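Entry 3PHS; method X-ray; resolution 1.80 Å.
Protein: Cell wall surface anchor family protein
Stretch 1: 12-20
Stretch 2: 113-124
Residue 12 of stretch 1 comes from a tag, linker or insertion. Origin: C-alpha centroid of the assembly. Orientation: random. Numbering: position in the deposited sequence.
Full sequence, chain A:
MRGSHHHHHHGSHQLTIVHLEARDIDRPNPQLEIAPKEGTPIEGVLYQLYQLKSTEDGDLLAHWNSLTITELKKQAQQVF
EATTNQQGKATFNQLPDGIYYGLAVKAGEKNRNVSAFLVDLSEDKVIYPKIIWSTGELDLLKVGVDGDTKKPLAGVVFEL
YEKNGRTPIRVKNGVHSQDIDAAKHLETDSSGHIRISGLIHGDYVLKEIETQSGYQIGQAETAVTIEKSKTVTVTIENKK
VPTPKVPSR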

# COMPACT_ATOMS: atom_id res chain seq x y z
N SER A 12 -34.90 -0.65 4.70
CA SER A 12 -33.60 -1.35 4.96
C SER A 12 -33.26 -2.41 3.91
O SER A 12 -34.15 -3.07 3.35
CB SER A 12 -33.60 -1.95 6.36
N HIS A 13 -31.96 -2.57 3.63
CA HIS A 13 -31.47 -3.48 2.57
C HIS A 13 -30.26 -4.26 3.04
O HIS A 13 -29.59 -3.88 4.00
CB HIS A 13 -31.08 -2.71 1.30
CG HIS A 13 -32.12 -1.74 0.83
ND1 HIS A 13 -33.35 -2.15 0.35
CD2 HIS A 13 -32.13 -0.39 0.79
CE1 HIS A 13 -34.07 -1.08 0.04
NE2 HIS A 13 -33.35 -0.00 0.29
N GLN A 14 -29.99 -5.36 2.35
CA GLN A 14 -28.84 -6.21 2.62
C GLN A 14 -27.73 -5.77 1.70
O GLN A 14 -27.97 -5.50 0.54
CB GLN A 14 -29.17 -7.66 2.28
CG GLN A 14 -30.36 -8.19 3.04
CD GLN A 14 -30.10 -8.17 4.50
OE1 GLN A 14 -30.51 -7.25 5.22
NE2 GLN A 14 -29.39 -9.18 4.97
N LEU A 15 -26.52 -5.72 2.22
CA LEU A 15 -25.35 -5.50 1.38
C LEU A 15 -24.32 -6.55 1.71
O LEU A 15 -24.04 -6.81 2.88
CB LEU A 15 -24.77 -4.11 1.66
CG LEU A 15 -23.42 -3.78 1.01
CD1 LEU A 15 -23.52 -3.78 -0.51
CD2 LEU A 15 -22.90 -2.42 1.52
N THR A 16 -23.74 -7.16 0.66
CA THR A 16 -22.71 -8.19 0.83
C THR A 16 -21.51 -7.75 0.04
O THR A 16 -21.62 -7.48 -1.13
CB THR A 16 -23.18 -9.57 0.28
OG1 THR A 16 -24.37 -10.00 0.99
CG2 THR A 16 -22.08 -10.65 0.46
N ILE A 17 -20.35 -7.66 0.71
CA ILE A 17 -19.10 -7.31 0.04
C ILE A 17 -18.35 -8.60 -0.12
O ILE A 17 -18.13 -9.29 0.87
CB ILE A 17 -18.23 -6.32 0.90
CG1 ILE A 17 -18.97 -5.01 1.27
CG2 ILE A 17 -16.88 -6.03 0.24
CD1 ILE A 17 -19.92 -4.50 0.31
N VAL A 18 -17.97 -8.95 -1.35
CA VAL A 18 -17.28 -10.22 -1.60
C VAL A 18 -15.84 -9.92 -1.99
O VAL A 18 -15.58 -9.33 -3.04
CB VAL A 18 -17.98 -11.06 -2.71
CG1 VAL A 18 -17.43 -12.50 -2.78
CG2 VAL A 18 -19.49 -11.12 -2.47
N HIS A 19 -14.92 -10.31 -1.12
CA HIS A 19 -13.50 -10.02 -1.32
C HIS A 19 -12.77 -11.23 -1.94
O HIS A 19 -12.50 -12.20 -1.25
CB HIS A 19 -12.87 -9.65 0.04
CG HIS A 19 -11.45 -9.17 -0.06
ND1 HIS A 19 -11.08 -7.87 0.20
CD2 HIS A 19 -10.31 -9.83 -0.39
CE1 HIS A 19 -9.77 -7.74 0.01
NE2 HIS A 19 -9.28 -8.92 -0.34
N LEU A 20 -12.48 -11.15 -3.24
CA LEU A 20 -11.84 -12.24 -4.00
C LEU A 20 -10.53 -11.77 -4.60
O LEU A 20 -10.47 -10.68 -5.18
CB LEU A 20 -12.75 -12.73 -5.14
CG LEU A 20 -14.16 -13.18 -4.72
CD1 LEU A 20 -15.00 -13.58 -5.94
CD2 LEU A 20 -14.06 -14.33 -3.71
N ASN A 113 -4.85 -1.23 -1.42
CA ASN A 113 -4.94 -2.32 -2.39
C ASN A 113 -6.39 -2.75 -2.71
O ASN A 113 -6.63 -3.59 -3.57
CB ASN A 113 -4.08 -3.50 -1.94
CG ASN A 113 -2.61 -3.11 -1.86
OD1 ASN A 113 -2.06 -2.55 -2.81
ND2 ASN A 113 -1.99 -3.35 -0.72
N VAL A 114 -7.33 -2.12 -2.01
CA VAL A 114 -8.74 -2.28 -2.29
C VAL A 114 -9.28 -0.91 -2.73
O VAL A 114 -9.16 0.07 -2.00
CB VAL A 114 -9.50 -2.77 -1.04
CG1 VAL A 114 -11.01 -2.96 -1.35
CG2 VAL A 114 -8.88 -4.08 -0.54
N SER A 115 -9.86 -0.85 -3.93
CA SER A 115 -10.44 0.38 -4.41
C SER A 115 -11.71 0.66 -3.62
O SER A 115 -12.60 -0.20 -3.55
CB SER A 115 -10.74 0.29 -5.90
OG SER A 115 -9.53 0.29 -6.65
N ALA A 116 -11.77 1.84 -3.00
CA ALA A 116 -12.97 2.26 -2.30
C ALA A 116 -14.10 2.52 -3.31
O ALA A 116 -13.85 2.75 -4.51
CB ALA A 116 -12.70 3.51 -1.49
N PHE A 117 -15.34 2.50 -2.84
CA PHE A 117 -16.48 2.54 -3.76
C PHE A 117 -17.66 3.26 -3.13
O PHE A 117 -17.76 3.37 -1.90
CB PHE A 117 -16.91 1.11 -4.15
CG PHE A 117 -17.08 0.20 -2.98
CD1 PHE A 117 -16.01 -0.57 -2.53
CD2 PHE A 117 -18.29 0.17 -2.28
CE1 PHE A 117 -16.14 -1.37 -1.40
CE2 PHE A 117 -18.44 -0.65 -1.17
CZ PHE A 117 -17.37 -1.42 -0.73
N LEU A 118 -18.58 3.71 -3.97
CA LEU A 118 -19.87 4.18 -3.48
C LEU A 118 -20.92 3.11 -3.77
O LEU A 118 -20.89 2.49 -4.83
CB LEU A 118 -20.25 5.50 -4.13
CG LEU A 118 -19.47 6.71 -3.65
CD1 LEU A 118 -19.78 7.90 -4.55
CD2 LEU A 118 -19.80 7.03 -2.15
N VAL A 119 -21.84 2.89 -2.83
CA VAL A 119 -22.99 2.00 -3.09
C VAL A 119 -24.27 2.85 -3.03
O VAL A 119 -24.53 3.51 -2.03
CB VAL A 119 -23.15 0.87 -2.03
CG1 VAL A 119 -24.14 -0.20 -2.56
CG2 VAL A 119 -21.81 0.23 -1.64
N ASP A 120 -25.05 2.82 -4.11
CA ASP A 120 -26.36 3.44 -4.16
C ASP A 120 -27.35 2.38 -3.62
O ASP A 120 -27.93 1.59 -4.40
CB ASP A 120 -26.65 3.81 -5.62
CG ASP A 120 -27.94 4.58 -5.83
OD1 ASP A 120 -28.67 4.90 -4.88
OD2 ASP A 120 -28.22 4.86 -7.02
N LEU A 121 -27.50 2.34 -2.29
CA LEU A 121 -28.24 1.26 -1.62
C LEU A 121 -29.75 1.54 -1.59
O LEU A 121 -30.31 2.00 -0.58
CB LEU A 121 -27.68 0.96 -0.22
CG LEU A 121 -28.15 -0.38 0.37
CD1 LEU A 121 -27.45 -1.56 -0.35
CD2 LEU A 121 -27.90 -0.36 1.91
N SER A 122 -30.37 1.28 -2.74
CA SER A 122 -31.80 1.42 -2.94
C SER A 122 -32.53 0.06 -3.01
O SER A 122 -33.77 0.02 -3.15
CB SER A 122 -32.00 2.12 -4.28
OG SER A 122 -31.44 1.34 -5.33
N GLU A 123 -31.76 -1.02 -2.91
CA GLU A 123 -32.20 -2.41 -3.02
C GLU A 123 -31.06 -3.26 -2.44
O GLU A 123 -29.97 -2.73 -2.21
CB GLU A 123 -32.41 -2.79 -4.49
CG GLU A 123 -31.19 -2.51 -5.41
CD GLU A 123 -31.41 -2.94 -6.86
OE1 GLU A 123 -32.57 -3.12 -7.25
OE2 GLU A 123 -30.41 -3.10 -7.59
N ASP A 124 -31.30 -4.56 -2.21
CA ASP A 124 -30.20 -5.45 -1.79
C ASP A 124 -29.09 -5.44 -2.84
O ASP A 124 -29.36 -5.45 -4.06
CB ASP A 124 -30.69 -6.88 -1.61
CG ASP A 124 -31.74 -7.01 -0.53
OD1 ASP A 124 -32.46 -8.01 -0.57
OD2 ASP A 124 -31.83 -6.14 0.37
O HOH W 1 -34.41 -4.51 0.12

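The two stretches run in nearly opposite directions: the N-to-C axes of strands 13-18 and 117-121 make an angle of 153°. Their closest approach is 9.4 Å, too far for backbone pairing between neighbouring strands, and no backbone-to-backbone hydrogen bond joins them. The contact, which buries 515 Å² summed over both sides, therefore rests mainly on side chains, with the backbones drawing together at one end, where the CA atoms of Q14 and D124 are 4.7 Å apart.

H13 has the largest covered area, 102 Å². Its CA-to-CB bond points toward the other stretch, and chi1 of -50° (m) with chi2 of -67° lays the imidazole along the backbone of L121 to D124. One ring face is covered by E123 CA and the carbonyl carbon of S122; ND1 of H13 is 3.6 Å from CA of E123. CD2 of H13 comes within 3.3 Å of O of L121, a close approach of a ring carbon to a carbonyl. Proximity alone does not make a bond here: NE2 of H13 lies 3.5 Å from O of S122, but the angle is poor, and NE2 finds its hydrogen bond elsewhere in the structure.

D124, with 61 Å² covered, supplies the direct hydrogen bond across the contact. The backbone N of Q14 donates to OD2 of D124 at 2.8 Å, with an angle of 175° at the hydrogen, so the bond is short and almost linear. Although the CA-to-CB bond of D124 points sideways, chi1 of -62° (m) brings the carboxylate nearer to the other stretch. The same OD2 accepts a hydrogen bond from a water at 3.1 Å, and that water is also hydrogen-bonded to ND1 of H13 at 2.6 Å, linking the carboxylate to the imidazole. The backbone adds a CA-H...O contact, with CA of D124 3.2 Å from O of Q14 and an angle of 138° at the hydrogen.

L121, covered over 65 Å², carries the contact into buried, apolar surroundings. Its CG is 3.9 Å from CB of H13, and its CD1 is 4.2 Å from CB of L15. Farther along, V119 and F117 likewise direct their CA-to-CB bonds toward stretch 1: CG1 of V119 meets CD1 of L15 at 4.2 Å, and CZ of F117 meets CD1 of I17 at 4.1 Å. These separations are those of van der Waals packing. At the far end CG2 of V114 sits at the edge of the H19 ring, 3.8 Å from CE1 of H19.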